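PDB 4JP0: insecticidal crystal protein Cry35Ab1 from Bacillus thuringiensis, which acts with its partner Cry34Ab1 as one component of a binary insecticidal toxin against western corn rootworm larvae, probably targeting their midgut epithelium. Local coordinates for residues S11-N15 with N130-Q134; N106-T111 with R122-E126; M176-L180 with Q274-L279; D254-F259 with K280-S284. One frame throughout, in Å; residues are numbered along the deposited sequence.

Interaction 1: residues S11-N15 with N130-Q134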
loop_
_atom_site.group_PDB
_atom_site.type_symbol
_atom_site.label_atom_id
_atom_site.label_comp_id
_atom_site.label_asym_id
_atom_site.label_seq_id
_atom_site.Cartn_x
_atom_site.Cartn_y
_atom_site.Cartn_z
ATOM N N SER A 11 -25.448 10.269 16.919
ATOM C CA SER A 11 -26.441 10.504 17.968
ATOM C C SER A 11 -27.408 9.339 18.112
ATOM O O SER A 11 -27.663 8.607 17.155
ATOM C CB SER A 11 -27.232 11.809 17.708
ATOM O OG SER A 11 -27.883 11.787 16.459
ATOM N N ASN A 12 -27.975 9.195 19.304
ATOM C CA ASN A 12 -28.843 8.076 19.558
ATOM C C ASN A 12 -30.307 8.319 19.143
ATOM O O ASN A 12 -30.888 9.392 19.394
ATOM C CB ASN A 12 -28.808 7.730 21.030
ATOM C CG ASN A 12 -29.573 6.452 21.336
ATOM O OD1 ASN A 12 -30.682 6.494 21.845
ATOM N ND2 ASN A 12 -28.976 5.309 21.009
ATOM N N HIS A 13 -30.893 7.321 18.500
ATOM C CA HIS A 13 -32.289 7.441 18.057
ATOM C C HIS A 13 -33.254 7.641 19.220
ATOM O O HIS A 13 -34.136 8.487 19.138
ATOM C CB HIS A 13 -32.680 6.189 17.267
ATOM C CG HIS A 13 -34.137 6.108 16.892
ATOM N ND1 HIS A 13 -34.683 6.830 15.853
ATOM C CD2 HIS A 13 -35.122 5.305 17.342
ATOM C CE1 HIS A 13 -35.952 6.501 15.699
ATOM N NE2 HIS A 13 -36.251 5.593 16.606
ATOM N N ALA A 14 -33.079 6.876 20.297
ATOM C CA ALA A 14 -34.013 6.945 21.433
ATOM C C ALA A 14 -33.903 8.227 22.246
ATOM O O ALA A 14 -34.915 8.817 22.577
ATOM C CB ALA A 14 -33.830 5.763 22.406
ATOM N N ASN A 15 -32.685 8.640 22.571
ATOM C CA ASN A 15 -32.513 9.714 23.556
ATOM C C ASN A 15 -31.934 11.030 23.041
ATOM O O ASN A 15 -31.843 12.007 23.786
ATOM C CB ASN A 15 -31.727 9.174 24.750
ATOM C CG ASN A 15 -30.265 8.872 24.432
ATOM O OD1 ASN A 15 -29.621 9.504 23.577
ATOM N ND2 ASN A 15 -29.707 7.943 25.182
ATOM N N ASN A 130 -34.899 -2.341 19.601
ATOM C CA ASN A 130 -34.518 -1.581 20.721
ATOM C C ASN A 130 -34.084 -0.280 20.122
ATOM O O ASN A 130 -33.130 -0.240 19.452
ATOM C CB ASN A 130 -33.393 -2.276 21.440
ATOM C CG ASN A 130 -32.979 -1.578 22.662
ATOM O OD1 ASN A 130 -33.296 -0.451 22.876
ATOM N ND2 ASN A 130 -32.244 -2.260 23.479
ATOM N N PRO A 131 -34.902 0.743 20.318
ATOM C CA PRO A 131 -34.583 2.071 19.787
ATOM C C PRO A 131 -33.270 2.580 20.378
ATOM O O PRO A 131 -32.644 3.447 19.755
ATOM C CB PRO A 131 -35.784 2.918 20.241
ATOM C CG PRO A 131 -36.310 2.173 21.419
ATOM C CD PRO A 131 -36.194 0.711 21.030
ATOM N N ASN A 132 -32.870 2.071 21.555
ATOM C CA ASN A 132 -31.601 2.457 22.170
ATOM C C ASN A 132 -30.356 1.865 21.473
ATOM O O ASN A 132 -29.219 2.248 21.767
ATOM C CB ASN A 132 -31.611 2.120 23.660
ATOM C CG ASN A 132 -32.501 3.102 24.459
ATOM O OD1 ASN A 132 -32.105 4.246 24.700
ATOM N ND2 ASN A 132 -33.705 2.674 24.812
ATOM N N GLN A 133 -30.586 0.997 20.509
ATOM C CA GLN A 133 -29.520 0.416 19.724
ATOM C C GLN A 133 -29.526 1.000 18.300
ATOM O O GLN A 133 -28.836 0.510 17.419
ATOM C CB GLN A 133 -29.696 -1.117 19.707
ATOM C CG GLN A 133 -29.414 -1.712 21.116
ATOM C CD GLN A 133 -29.514 -3.220 21.141
ATOM O OE1 GLN A 133 -30.171 -3.799 20.291
ATOM N NE2 GLN A 133 -28.812 -3.861 22.080
ATOM N N GLN A 134 -30.265 2.093 18.093
ATOM C CA GLN A 134 -30.293 2.712 16.771
ATOM C C GLN A 134 -29.588 4.089 16.828
ATOM O O GLN A 134 -29.781 4.852 17.773
ATOM C CB GLN A 134 -31.715 2.899 16.250
ATOM C CG GLN A 134 -32.684 1.715 16.457
ATOM C CD GLN A 134 -32.171 0.449 15.835
ATOM O OE1 GLN A 134 -31.795 0.451 14.665
ATOM N NE2 GLN A 134 -32.171 -0.655 16.606
HETATM O O HOH W 1 -31.408 6.052 26.579
#
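Asn130 opens 130-134 with an Asx turn, its OD1 accepting from Asn132 N at 2.9 Å, at the start of 3-10 segment 131-132, which meets the turn after strand 6-12. Pro131 CB is 3.8 Å from His13 CD2, at the ring edge, and 4.1 Å from Ala14 CB; Pro131 O takes only a weak bond from Ala14 N (3.5 Å). Asn132 O accepts from Asn12 ND2 (3.2 Å), and a water joins Asn132 OD1 (2.7 Å) to Asn15 ND2 (2.9 Å); Asn15 OD1 is bonded to Leu17 N. Asn12 OD1, 3.0 Å from Asn15 N, makes an Asx motif. The CA-to-CB bond of Gln133 points away from 11-15, and its amide bonds to Asp125 O, Thr111 OG1 and Ser127 N; with Trp135 it forms the QxW signature of ricin-type beta-trefoils. Gln134 O receives the straightest bond between the segments, from His13 N (2.8 Å, 167°). Pairing carries on between strands 6-12 and 135-142, through Ser11 and Asn136, with strand 109-112 touching Asn12 and Asn132 at Ala112.

Interaction 2: residues N106-T111 with R122-E126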
loop_
_atom_site.group_PDB
_atom_site.type_symbol
_atom_site.label_atom_id
_atom_site.label_comp_id
_atom_site.label_asym_id
_atom_site.label_seq_id
_atom_site.Cartn_x
_atom_site.Cartn_y
_atom_site.Cartn_z
ATOM N N ASN A 106 -16.723 -7.967 17.934
ATOM C CA ASN A 106 -17.097 -9.025 18.854
ATOM C C ASN A 106 -18.576 -9.442 18.760
ATOM O O ASN A 106 -19.033 -10.305 19.506
ATOM C CB ASN A 106 -16.694 -8.678 20.292
ATOM C CG ASN A 106 -17.587 -7.660 20.930
ATOM O OD1 ASN A 106 -18.580 -7.211 20.343
ATOM N ND2 ASN A 106 -17.243 -7.274 22.151
ATOM N N GLY A 107 -19.309 -8.808 17.850
ATOM C CA GLY A 107 -20.689 -9.148 17.607
ATOM C C GLY A 107 -21.737 -8.375 18.406
ATOM O O GLY A 107 -22.947 -8.434 18.079
ATOM N N LYS A 108 -21.314 -7.691 19.462
ATOM C CA LYS A 108 -22.252 -6.878 20.255
ATOM C C LYS A 108 -22.488 -5.541 19.565
ATOM O O LYS A 108 -21.718 -5.166 18.680
ATOM C CB LYS A 108 -21.720 -6.653 21.671
ATOM C CG LYS A 108 -21.500 -8.004 22.395
ATOM C CD LYS A 108 -21.158 -7.867 23.880
ATOM C CE LYS A 108 -20.327 -9.053 24.375
ATOM N NZ LYS A 108 -20.132 -9.028 25.855
ATOM N N VAL A 109 -23.515 -4.809 19.998
ATOM C CA VAL A 109 -23.869 -3.580 19.305
ATOM C C VAL A 109 -23.931 -2.428 20.281
ATOM O O VAL A 109 -24.209 -2.613 21.469
ATOM C CB VAL A 109 -25.216 -3.718 18.518
ATOM C CG1 VAL A 109 -25.186 -4.878 17.475
ATOM C CG2 VAL A 109 -26.433 -3.914 19.500
ATOM N N LEU A 110 -23.677 -1.230 19.761
ATOM C CA LEU A 110 -23.685 -0.002 20.555
ATOM C C LEU A 110 -25.088 0.223 21.118
ATOM O O LEU A 110 -26.079 0.247 20.366
ATOM C CB LEU A 110 -23.354 1.164 19.630
ATOM C CG LEU A 110 -22.673 2.369 20.217
ATOM C CD1 LEU A 110 -21.283 1.890 20.709
ATOM C CD2 LEU A 110 -22.568 3.531 19.172
ATOM N N THR A 111 -25.165 0.416 22.432
ATOM C CA THR A 111 -26.433 0.562 23.137
ATOM C C THR A 111 -26.414 1.712 24.168
ATOM O O THR A 111 -25.532 1.769 25.040
ATOM C CB THR A 111 -26.673 -0.744 23.864
ATOM O OG1 THR A 111 -26.643 -1.821 22.902
ATOM C CG2 THR A 111 -28.055 -0.803 24.442
ATOM N N ARG A 122 -22.716 1.514 25.972
ATOM C CA ARG A 122 -22.097 0.207 26.202
ATOM C C ARG A 122 -22.323 -0.688 24.992
ATOM O O ARG A 122 -23.097 -0.349 24.121
ATOM C CB ARG A 122 -22.834 -0.440 27.377
ATOM C CG ARG A 122 -22.612 0.235 28.767
ATOM C CD ARG A 122 -21.142 0.137 29.236
ATOM N NE ARG A 122 -20.875 0.692 30.573
ATOM C CZ ARG A 122 -20.461 1.918 30.821
ATOM N NH1 ARG A 122 -20.278 2.771 29.820
ATOM N NH2 ARG A 122 -20.179 2.282 32.073
ATOM N N LEU A 123 -21.631 -1.831 24.931
ATOM C CA LEU A 123 -21.885 -2.807 23.903
ATOM C C LEU A 123 -22.723 -3.858 24.590
ATOM O O LEU A 123 -22.418 -4.243 25.737
ATOM C CB LEU A 123 -20.590 -3.474 23.441
ATOM C CG LEU A 123 -19.722 -2.566 22.552
ATOM C CD1 LEU A 123 -18.468 -3.330 22.257
ATOM C CD2 LEU A 123 -20.473 -2.300 21.253
ATOM N N THR A 124 -23.802 -4.281 23.936
ATOM C CA THR A 124 -24.536 -5.439 24.429
ATOM C C THR A 124 -25.179 -6.210 23.279
ATOM O O THR A 124 -25.024 -5.854 22.108
ATOM C CB THR A 124 -25.526 -5.079 25.519
ATOM O OG1 THR A 124 -25.944 -6.295 26.162
ATOM C CG2 THR A 124 -26.781 -4.499 24.905
ATOM N N ASP A 125 -25.838 -7.313 23.598
ATOM C CA ASP A 125 -26.379 -8.153 22.548
ATOM C C ASP A 125 -27.519 -7.463 21.814
ATOM O O ASP A 125 -28.331 -6.774 22.430
ATOM C CB ASP A 125 -26.824 -9.451 23.170
ATOM C CG ASP A 125 -25.806 -9.949 24.158
ATOM O OD1 ASP A 125 -24.758 -10.479 23.720
ATOM O OD2 ASP A 125 -25.944 -9.815 25.393
ATOM N N GLU A 126 -27.577 -7.645 20.496
ATOM C CA GLU A 126 -28.618 -6.998 19.713
ATOM C C GLU A 126 -30.001 -7.587 20.017
ATOM O O GLU A 126 -30.178 -8.835 20.110
ATOM C CB GLU A 126 -28.315 -7.108 18.219
ATOM C CG GLU A 126 -29.315 -6.281 17.412
ATOM C CD GLU A 126 -28.994 -6.161 15.935
ATOM O OE1 GLU A 126 -27.946 -6.660 15.473
ATOM O OE2 GLU A 126 -29.817 -5.553 15.228
HETATM O O HOH W 2 -25.388 -9.060 19.252
#
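Four backbone hydrogen bonds define this antiparallel ladder. Val109 N gives to Thr124 O (2.8 Å, 172°) and Thr124 N returns to Val109 O (3.0 Å); one hydrogen-bonded pair further on, Thr111 N reaches Arg122 O at 2.8 Å and Arg122 N reaches Thr111 O at 3.0 Å. Leu110 and Leu123 form the non-hydrogen-bonded pair between them, CA atoms 4.7 Å apart and Leu110 CD1 4.3 Å from Leu123 CD2. Val109 O is heavily used: besides Thr124 N it accepts from Thr111 OG1 (2.9 Å) and has Leu123 CA at 3.4 Å in a CA-H...O contact. Gln133 NE2 bonds to both Thr111 OG1 and Asp125 O, and Trp135 NE1 to Leu110 O. Beyond the ladder a water accepts from Glu126 N (2.9 Å) and donates to Gly107 O (2.8 Å). An Asx turn, Lys108 N to Asn106 OD1 at 2.9 Å, precedes the strand. Lys108 and Glu126 find salt-bridge partners outside the pair, Asp75 for NZ and Lys94 for OE1. In the ricin-type trefoil this hairpin has its leucine face against Trp70, Val72 and Ile77 of strands 69-73 and 76-80, and Leu110 bonds through its backbone to Ile102 of strand 99-104.

Interaction 3: residues M176-L180 with Q274-L279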
loop_
_atom_site.group_PDB
_atom_site.type_symbol
_atom_site.label_atom_id
_atom_site.label_comp_id
_atom_site.label_asym_id
_atom_site.label_seq_id
_atom_site.Cartn_x
_atom_site.Cartn_y
_atom_site.Cartn_z
ATOM N N MET A 176 1.697 1.911 -11.950
ATOM C CA MET A 176 1.004 0.651 -12.114
ATOM C C MET A 176 -0.059 0.450 -11.067
ATOM O O MET A 176 -0.857 -0.477 -11.191
ATOM C CB MET A 176 1.994 -0.525 -12.053
ATOM C CG MET A 176 3.139 -0.406 -13.036
ATOM S SD MET A 176 2.558 -0.504 -14.760
ATOM C CE MET A 176 2.287 -2.327 -14.819
ATOM N N GLY A 177 -0.053 1.278 -10.017
ATOM C CA GLY A 177 -1.049 1.147 -8.941
ATOM C C GLY A 177 -1.073 2.407 -8.086
ATOM O O GLY A 177 -0.044 3.069 -7.949
ATOM N N TRP A 178 -2.233 2.727 -7.506
ATOM C CA TRP A 178 -2.409 3.954 -6.746
ATOM C C TRP A 178 -3.561 3.684 -5.793
ATOM O O TRP A 178 -4.580 3.101 -6.184
ATOM C CB TRP A 178 -2.771 5.066 -7.739
ATOM C CG TRP A 178 -2.957 6.477 -7.305
ATOM C CD1 TRP A 178 -2.107 7.516 -7.542
ATOM C CD2 TRP A 178 -4.135 7.058 -6.701
ATOM N NE1 TRP A 178 -2.648 8.696 -7.081
ATOM C CE2 TRP A 178 -3.887 8.447 -6.552
ATOM C CE3 TRP A 178 -5.348 6.536 -6.232
ATOM C CZ2 TRP A 178 -4.816 9.323 -5.998
ATOM C CZ3 TRP A 178 -6.284 7.405 -5.675
ATOM C CH2 TRP A 178 -6.012 8.777 -5.550
ATOM N N THR A 179 -3.411 4.070 -4.540
ATOM C CA THR A 179 -4.487 3.779 -3.589
ATOM C C THR A 179 -4.395 4.749 -2.420
ATOM O O THR A 179 -3.354 5.315 -2.180
ATOM C CB THR A 179 -4.424 2.306 -3.156
ATOM O OG1 THR A 179 -5.605 1.933 -2.422
ATOM C CG2 THR A 179 -3.250 2.054 -2.204
ATOM N N LEU A 180 -5.516 4.972 -1.746
ATOM C CA LEU A 180 -5.568 5.949 -0.655
ATOM C C LEU A 180 -5.459 5.237 0.689
ATOM O O LEU A 180 -6.180 4.248 0.949
ATOM C CB LEU A 180 -6.889 6.690 -0.702
ATOM C CG LEU A 180 -7.027 7.607 -1.914
ATOM C CD1 LEU A 180 -8.355 8.355 -1.876
ATOM C CD2 LEU A 180 -5.888 8.583 -1.925
ATOM N N GLN A 274 -6.968 -4.531 0.022
ATOM C CA GLN A 274 -6.990 -3.310 -0.780
ATOM C C GLN A 274 -5.626 -3.080 -1.415
ATOM O O GLN A 274 -5.510 -2.728 -2.588
ATOM C CB GLN A 274 -7.316 -2.127 0.118
ATOM C CG GLN A 274 -7.163 -0.754 -0.587
ATOM C CD GLN A 274 -7.360 0.391 0.375
ATOM O OE1 GLN A 274 -8.009 0.224 1.413
ATOM N NE2 GLN A 274 -6.847 1.569 0.020
ATOM N N LEU A 275 -4.583 -3.252 -0.613
ATOM C CA LEU A 275 -3.243 -3.099 -1.149
ATOM C C LEU A 275 -2.958 -4.118 -2.247
ATOM O O LEU A 275 -2.380 -3.797 -3.268
ATOM C CB LEU A 275 -2.203 -3.192 -0.037
ATOM C CG LEU A 275 -2.268 -2.106 1.035
ATOM C CD1 LEU A 275 -1.107 -2.308 2.020
ATOM C CD2 LEU A 275 -2.215 -0.705 0.416
ATOM N N ASN A 276 -3.317 -5.367 -2.010
ATOM C CA ASN A 276 -3.033 -6.412 -2.980
ATOM C C ASN A 276 -3.729 -6.062 -4.298
ATOM O O ASN A 276 -3.132 -6.087 -5.380
ATOM C CB ASN A 276 -3.560 -7.746 -2.419
ATOM C CG ASN A 276 -3.628 -8.852 -3.452
ATOM O OD1 ASN A 276 -4.705 -9.371 -3.752
ATOM N ND2 ASN A 276 -2.482 -9.276 -3.939
ATOM N N GLU A 277 -4.997 -5.706 -4.198
ATOM C CA GLU A 277 -5.774 -5.448 -5.381
ATOM C C GLU A 277 -5.435 -4.134 -6.112
ATOM O O GLU A 277 -5.295 -4.134 -7.330
ATOM C CB GLU A 277 -7.272 -5.534 -5.034
ATOM C CG GLU A 277 -7.682 -6.924 -4.574
ATOM C CD GLU A 277 -9.190 -7.102 -4.528
ATOM O OE1 GLU A 277 -9.923 -6.166 -4.977
ATOM O OE2 GLU A 277 -9.619 -8.189 -4.067
ATOM N N GLU A 278 -5.302 -3.033 -5.374
ATOM C CA GLU A 278 -5.115 -1.716 -5.970
ATOM C C GLU A 278 -3.659 -1.418 -6.320
ATOM O O GLU A 278 -3.369 -0.640 -7.239
ATOM C CB GLU A 278 -5.760 -0.618 -5.087
ATOM C CG GLU A 278 -7.284 -0.800 -4.971
ATOM C CD GLU A 278 -7.972 0.245 -4.092
ATOM O OE1 GLU A 278 -7.340 1.263 -3.758
ATOM O OE2 GLU A 278 -9.173 0.051 -3.722
ATOM N N LEU A 279 -2.724 -2.048 -5.630
ATOM C CA LEU A 279 -1.328 -1.871 -6.012
ATOM C C LEU A 279 -0.781 -3.033 -6.817
ATOM O O LEU A 279 0.315 -2.934 -7.374
ATOM C CB LEU A 279 -0.472 -1.624 -4.789
ATOM C CG LEU A 279 -0.851 -0.368 -4.006
ATOM C CD1 LEU A 279 0.090 -0.186 -2.845
ATOM C CD2 LEU A 279 -0.818 0.866 -4.932
HETATM O O HOH W 3 -4.580 1.092 -8.889
HETATM O O HOH W 4 -7.945 3.963 -2.725
#
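Thr179, whose 88 Å² of covered surface is the largest share here, points from strand 176-180 straight at the helix. Its CG2 enters an apolar corner, 3.8 Å from Leu279 CD2 and 3.9 Å from Leu275 CD2. Its OG1 accepts from Gln274 NE2 (2.8 Å, 172°), although the modelled place of that OG1 is less certain than the rest. Gln274 NE2 also donates to Leu180 O (2.9 Å), so one amide spans two successive strand residues. Leu279, next in buried area, lays CD2 on the strand backbone, 3.5 Å from both Gly177 C and Trp178 N. The two segments can come this close at Gly177, which has no side chain: its CA is 4.2 Å from Leu279 CA, and an ideal CB would sit 2.8 Å from that atom and from Glu278 O. Glu278 is tied to the strand by two waters, one from its O (2.7 Å) to Trp178 N (3.2 Å), the other from its OE1 (3.0 Å) to Leu180 N (2.8 Å). A classic beta bulge, Met176 and Gly177 both opposite Lys207, lies within the strand here. The strand is an edge of the four-stranded antiparallel sheet of the toxin domain, beside strand 202-221; helix 272-279 lies against it and, through Leu275, also touches Met257 and Phe259 of strand 257-259.

Interaction 4: residues D254-F259 with K280-S284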
loop_
_atom_site.group_PDB
_atom_site.type_symbol
_atom_site.label_atom_id
_atom_site.label_comp_id
_atom_site.label_asym_id
_atom_site.label_seq_id
_atom_site.Cartn_x
_atom_site.Cartn_y
_atom_site.Cartn_z
ATOM N N ASP A 254 10.788 -12.593 -2.357
ATOM C CA ASP A 254 9.696 -12.929 -3.241
ATOM C C ASP A 254 9.194 -11.668 -4.004
ATOM O O ASP A 254 8.456 -11.744 -5.003
ATOM C CB ASP A 254 8.594 -13.322 -2.183
ATOM C CG ASP A 254 7.314 -13.886 -2.786
ATOM O OD1 ASP A 254 6.635 -13.188 -3.592
ATOM O OD2 ASP A 254 6.871 -15.003 -2.476
ATOM N N SER A 255 9.598 -10.498 -3.524
ATOM C CA SER A 255 8.979 -9.226 -3.959
ATOM C C SER A 255 7.512 -9.157 -3.519
ATOM O O SER A 255 6.763 -8.249 -3.914
ATOM C CB SER A 255 9.093 -8.972 -5.462
ATOM O OG SER A 255 10.401 -8.540 -5.801
ATOM N N GLY A 256 7.088 -10.104 -2.692
ATOM C CA GLY A 256 5.729 -10.029 -2.180
ATOM C C GLY A 256 5.742 -9.290 -0.853
ATOM O O GLY A 256 6.784 -9.137 -0.234
ATOM N N MET A 257 4.584 -8.845 -0.401
ATOM C CA MET A 257 4.562 -8.092 0.837
ATOM C C MET A 257 4.272 -9.001 2.036
ATOM O O MET A 257 3.586 -10.011 1.909
ATOM C CB MET A 257 3.547 -6.941 0.781
ATOM C CG MET A 257 2.177 -7.349 0.284
ATOM S SD MET A 257 1.066 -5.912 0.115
ATOM C CE MET A 257 -0.450 -6.778 -0.122
ATOM N N LYS A 258 4.792 -8.598 3.189
ATOM C CA LYS A 258 4.651 -9.323 4.442
ATOM C C LYS A 258 4.354 -8.286 5.516
ATOM O O LYS A 258 5.039 -7.291 5.621
ATOM C CB LYS A 258 5.945 -10.124 4.710
ATOM C CG LYS A 258 6.288 -10.449 6.171
ATOM C CD LYS A 258 5.328 -11.356 6.836
ATOM C CE LYS A 258 5.946 -11.904 8.154
ATOM N NZ LYS A 258 5.769 -10.962 9.329
ATOM N N PHE A 259 3.307 -8.495 6.301
ATOM C CA PHE A 259 2.905 -7.482 7.278
ATOM C C PHE A 259 3.567 -7.625 8.644
ATOM O O PHE A 259 3.654 -8.723 9.188
ATOM C CB PHE A 259 1.364 -7.389 7.354
ATOM C CG PHE A 259 0.748 -6.837 6.093
ATOM C CD1 PHE A 259 0.505 -7.659 5.008
ATOM C CD2 PHE A 259 0.463 -5.470 5.980
ATOM C CE1 PHE A 259 -0.008 -7.126 3.820
ATOM C CE2 PHE A 259 -0.056 -4.936 4.829
ATOM C CZ PHE A 259 -0.293 -5.767 3.733
ATOM N N LYS A 280 -1.562 -4.107 -6.901
ATOM C CA LYS A 280 -1.152 -5.322 -7.623
ATOM C C LYS A 280 0.152 -5.864 -7.112
ATOM O O LYS A 280 1.092 -6.138 -7.893
ATOM C CB LYS A 280 -1.082 -5.103 -9.146
ATOM C CG LYS A 280 -2.250 -4.302 -9.685
ATOM C CD LYS A 280 -1.957 -3.782 -11.082
ATOM C CE LYS A 280 -3.244 -3.560 -11.878
ATOM N NZ LYS A 280 -3.113 -4.132 -13.277
ATOM N N ILE A 281 0.207 -6.044 -5.801
ATOM C CA ILE A 281 1.374 -6.614 -5.157
ATOM C C ILE A 281 0.925 -7.920 -4.523
ATOM O O ILE A 281 -0.074 -7.957 -3.820
ATOM C CB ILE A 281 1.855 -5.667 -4.067
ATOM C CG1 ILE A 281 2.455 -4.400 -4.680
ATOM C CG2 ILE A 281 2.891 -6.341 -3.200
ATOM C CD1 ILE A 281 2.651 -3.331 -3.658
ATOM N N GLU A 282 1.648 -8.992 -4.804
ATOM C CA GLU A 282 1.306 -10.295 -4.268
ATOM C C GLU A 282 1.687 -10.402 -2.797
ATOM O O GLU A 282 2.590 -9.716 -2.324
ATOM C CB GLU A 282 2.053 -11.375 -5.072
ATOM C CG GLU A 282 1.502 -11.538 -6.482
ATOM C CD GLU A 282 2.175 -12.634 -7.287
ATOM O OE1 GLU A 282 3.227 -13.179 -6.843
ATOM O OE2 GLU A 282 1.638 -12.953 -8.382
ATOM N N TYR A 283 0.962 -11.242 -2.073
ATOM C CA TYR A 283 1.368 -11.626 -0.740
ATOM C C TYR A 283 2.606 -12.493 -0.911
ATOM O O TYR A 283 2.691 -13.317 -1.846
ATOM C CB TYR A 283 0.275 -12.446 -0.062
ATOM C CG TYR A 283 -1.017 -11.681 0.175
ATOM C CD1 TYR A 283 -2.187 -12.026 -0.475
ATOM C CD2 TYR A 283 -1.066 -10.629 1.059
ATOM C CE1 TYR A 283 -3.377 -11.334 -0.240
ATOM C CE2 TYR A 283 -2.250 -9.932 1.286
ATOM C CZ TYR A 283 -3.382 -10.289 0.624
ATOM O OH TYR A 283 -4.541 -9.605 0.837
ATOM N N SER A 284 3.573 -12.307 -0.023
ATOM C CA SER A 284 4.801 -13.083 -0.078
ATOM C C SER A 284 4.553 -14.539 0.258
ATOM O O SER A 284 3.631 -14.859 1.006
ATOM C CB SER A 284 5.842 -12.512 0.875
ATOM O OG SER A 284 6.991 -13.340 0.921
HETATM O O HOH W 5 4.077 -8.276 -5.984
#
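In the toxin region, a single beta bridge, Met257 to Tyr283, joins the short hairpin strand 257-259 to the extended chain that follows helix 272-279. Met257 bonds to both neighbours of Tyr283: its N donates to Glu282 O (2.9 Å, 158°) and its O accepts from Ser284 N (3.0 Å, 166°). The bridge does not grow into a ladder, consistent with end-to-end directions 92° apart. Met257, with 95 Å² of the residue covered, is the main bump; its side chain runs out between Ile281 and Tyr283, with CG 3.7 Å from Ile281 CG2 and CE 3.9 Å from Tyr283 CE2. A separate flat place lies at Gly256, where the CA atoms come nearest: Gly256 CA lies 3.2 Å from Glu282 O and 3.8 Å from Ser284 CA, and an ideal CB would come within 2.6 Å of the latter. Ser284 packs against this glycine, its CB 3.7 Å from Gly256 C and its OG 3.5 Å from Asp254 CB, while that OG is held by Glu286 N and Asn252. Asp254 OD2 accepts from His285 N. At the margin a water accepts from Glu282 N at 2.8 Å and gives only a weak bond to Ser255 O, at 3.4 Å.

Overall arrangement
From the N terminus, interaction 1 closes the first long loop, joining strand 6-12 to the turn before strand 135-142 and so bringing the two ends of the lectin-like trefoil together. Interaction 2, a hairpin, is nested inside that loop and touches it: Gln133 NE2 lies 3.0 Å from Asp125 O, a probable hydrogen bond. The chain then enters the toxin region; interaction 3 there is about 20 Å from interaction 2 between nearest atoms. Interaction 3 opens at 176-180 and closes at 274-279; interaction 4 opens at 254-259 and closes just after it, so the two cross. Sheet, helix 272-279 and strand 257-259 thus form one connected unit, with Asn276 ND2 probably bonded to Ile281 O (2.7 Å).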